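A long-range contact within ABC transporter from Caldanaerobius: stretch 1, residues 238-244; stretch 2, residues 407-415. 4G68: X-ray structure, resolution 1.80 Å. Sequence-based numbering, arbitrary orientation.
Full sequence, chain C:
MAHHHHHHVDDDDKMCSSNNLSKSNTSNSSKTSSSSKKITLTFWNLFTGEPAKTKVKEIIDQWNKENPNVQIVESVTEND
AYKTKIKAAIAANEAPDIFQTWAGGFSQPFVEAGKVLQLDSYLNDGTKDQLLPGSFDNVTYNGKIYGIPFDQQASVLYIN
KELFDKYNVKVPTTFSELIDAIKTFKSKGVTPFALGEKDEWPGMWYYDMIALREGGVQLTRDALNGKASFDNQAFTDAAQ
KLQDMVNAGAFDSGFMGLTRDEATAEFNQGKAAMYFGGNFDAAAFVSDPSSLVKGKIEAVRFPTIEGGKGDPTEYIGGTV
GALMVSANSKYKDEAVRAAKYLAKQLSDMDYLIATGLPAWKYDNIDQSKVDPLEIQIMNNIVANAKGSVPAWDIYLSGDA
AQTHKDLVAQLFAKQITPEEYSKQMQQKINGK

Stretch 1, residues 238-244: AAQKLQD
Stretch 2 407-415: LVAQLFAKQ

Two helical segments far apart in the chain meet here with their axes 9.8 Å apart at closest approach and their N-to-C directions 44° apart (signed crossing angle -44°). Residues 238-244 lie within a continuous helix; residues 407-412 are the last part of another, which ends in a Schellman motif. There Lys414 turns to positive phi (62/29), while Gln415 N bonds back to Gln410 O (2.9 Å) and Lys414 N to Leu411 O (3.2 Å). In register, Gln243 pairs with Phe412, their CA atoms 6.3 Å apart.

Gln243, Leu411 and Leu242 cover the most surface, and all three direct CA-to-CB toward the partner. Leu411 (m, t; chi1 -73°, chi2 173°) reaches the preceding turn of the first helix, where its CD1 meets the methyl of Ala239, 3.5 Å from Ala239 CB.

Leu242 has both chi angles between wells (-135°, -136°). Its CD1 lies over one face of the Phe412 ring, 3.6 Å from the centroid and 26° off the ring normal, a CH-pi contact in which CD1 approaches Phe412 CE1 to 3.3 Å. The same CD1 is 4.0 Å from Val408 CG1, so this one methyl touches residues a helical turn apart. Phe412 (chi1 -82°, chi2 98°) starts with CA-to-CB pointing away, yet its ring end comes nearer.

Gln243 (m, t; chi1 -68°, chi2 -160°) extends to the C-terminal end of the second helix. Its terminal amide, probably turned over in the model, places the modelled OE1 2.8 Å from Leu411 O. Lys414 (m, m, m, t) borders this polar end, its CD 3.8 Å from the same modelled OE1 of Gln243. The pattern is apolar packing along the helices, with the buried Gln243 reaching across to the C-terminal end of the second helix.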

# COMPACT_ATOMS: atom_id res chain seq x y z
N ALA C 238 8.53 19.31 2.88
CA ALA C 238 8.50 17.84 3.08
C ALA C 238 9.83 17.13 2.70
O ALA C 238 10.30 16.23 3.41
CB ALA C 238 7.30 17.19 2.37
N ALA C 239 10.44 17.54 1.60
CA ALA C 239 11.68 16.92 1.12
C ALA C 239 12.77 17.25 2.16
O ALA C 239 13.51 16.36 2.61
CB ALA C 239 12.05 17.41 -0.26
N GLN C 240 12.81 18.51 2.57
CA GLN C 240 13.73 18.91 3.63
C GLN C 240 13.54 17.98 4.85
O GLN C 240 14.51 17.40 5.33
CB GLN C 240 13.55 20.39 4.02
CG GLN C 240 14.54 20.88 5.08
CD GLN C 240 15.97 20.58 4.69
OE1 GLN C 240 16.52 21.21 3.79
NE2 GLN C 240 16.56 19.60 5.35
N LYS C 241 12.30 17.82 5.32
CA LYS C 241 12.06 16.89 6.45
C LYS C 241 12.42 15.41 6.26
O LYS C 241 12.71 14.72 7.25
CB LYS C 241 10.63 16.99 6.96
CG LYS C 241 10.26 18.37 7.46
CD LYS C 241 9.68 18.22 8.83
CE LYS C 241 9.54 19.53 9.58
NZ LYS C 241 8.36 20.30 9.11
N LEU C 242 12.34 14.89 5.02
CA LEU C 242 12.76 13.50 4.74
C LEU C 242 14.30 13.39 4.96
O LEU C 242 14.80 12.42 5.60
CB LEU C 242 12.42 13.15 3.28
CG LEU C 242 11.75 11.82 2.85
CD1 LEU C 242 12.47 11.29 1.61
CD2 LEU C 242 11.77 10.76 3.92
N GLN C 243 15.03 14.39 4.43
CA GLN C 243 16.53 14.45 4.56
C GLN C 243 17.01 14.61 6.03
O GLN C 243 18.05 14.05 6.44
CB GLN C 243 17.17 15.52 3.59
CG GLN C 243 17.04 15.10 2.10
CD GLN C 243 18.02 15.80 1.15
OE1 GLN C 243 18.54 15.21 0.15
NE2 GLN C 243 18.31 17.06 1.47
N ASP C 244 16.24 15.38 6.80
CA ASP C 244 16.36 15.45 8.27
C ASP C 244 16.38 14.07 8.95
O ASP C 244 17.22 13.78 9.83
CB ASP C 244 15.21 16.30 8.81
CG ASP C 244 15.38 17.77 8.44
OD1 ASP C 244 16.43 18.08 7.84
OD2 ASP C 244 14.50 18.60 8.77
N LEU C 407 13.30 10.43 -8.06
CA LEU C 407 13.66 11.65 -7.40
C LEU C 407 13.53 11.59 -5.88
O LEU C 407 14.26 12.24 -5.16
CB LEU C 407 12.76 12.80 -7.92
CG LEU C 407 12.93 13.34 -9.36
CD1 LEU C 407 11.92 14.44 -9.67
CD2 LEU C 407 14.36 13.80 -9.66
N VAL C 408 12.52 10.92 -5.37
CA VAL C 408 12.49 10.74 -3.92
C VAL C 408 13.74 9.93 -3.61
O VAL C 408 14.39 10.19 -2.60
CB VAL C 408 11.18 10.10 -3.36
CG1 VAL C 408 11.38 9.62 -1.90
CG2 VAL C 408 10.03 11.11 -3.39
N ALA C 409 14.07 8.93 -4.45
CA ALA C 409 15.24 8.10 -4.15
C ALA C 409 16.49 9.00 -4.01
O ALA C 409 17.17 8.95 -3.00
CB ALA C 409 15.44 7.00 -5.18
N GLN C 410 16.67 9.93 -4.94
CA GLN C 410 17.78 10.90 -4.90
C GLN C 410 17.80 11.87 -3.68
O GLN C 410 18.89 12.33 -3.26
CB GLN C 410 17.74 11.70 -6.19
CG GLN C 410 18.24 10.89 -7.36
CD GLN C 410 17.54 11.22 -8.65
OE1 GLN C 410 17.42 12.39 -9.07
NE2 GLN C 410 17.07 10.17 -9.30
N LEU C 411 16.63 12.15 -3.11
CA LEU C 411 16.54 12.79 -1.79
C LEU C 411 17.15 11.93 -0.68
O LEU C 411 17.97 12.44 0.12
CB LEU C 411 15.09 13.14 -1.41
CG LEU C 411 14.40 14.31 -2.12
CD1 LEU C 411 12.92 14.36 -1.72
CD2 LEU C 411 15.09 15.65 -1.82
N PHE C 412 16.74 10.66 -0.59
CA PHE C 412 17.32 9.74 0.42
C PHE C 412 18.86 9.63 0.26
O PHE C 412 19.59 9.37 1.26
CB PHE C 412 16.72 8.36 0.29
CG PHE C 412 15.38 8.19 0.98
CD1 PHE C 412 14.14 8.29 0.25
CD2 PHE C 412 15.31 7.97 2.36
CE1 PHE C 412 12.92 8.10 0.88
CE2 PHE C 412 14.09 7.78 3.00
CZ PHE C 412 12.88 7.86 2.26
N ALA C 413 19.31 9.81 -0.98
CA ALA C 413 20.71 9.49 -1.37
C ALA C 413 21.55 10.72 -1.22
O ALA C 413 22.76 10.67 -1.44
CB ALA C 413 20.78 9.02 -2.81
N LYS C 414 20.91 11.83 -0.86
CA LYS C 414 21.60 13.11 -0.66
C LYS C 414 22.26 13.58 -1.97
O LYS C 414 23.28 14.29 -1.93
CB LYS C 414 22.65 12.98 0.46
CG LYS C 414 22.09 12.63 1.84
CD LYS C 414 21.29 13.78 2.43
CE LYS C 414 22.23 14.80 3.04
NZ LYS C 414 21.52 15.97 3.60
N GLN C 415 21.65 13.19 -3.12
CA GLN C 415 22.12 13.58 -4.47
C GLN C 415 21.31 14.73 -5.10
O GLN C 415 21.77 15.37 -6.06
CB GLN C 415 22.13 12.39 -5.42
CG GLN C 415 23.12 11.31 -5.04
CD GLN C 415 22.93 10.05 -5.86
OE1 GLN C 415 22.57 10.12 -7.04
NE2 GLN C 415 23.20 8.89 -5.23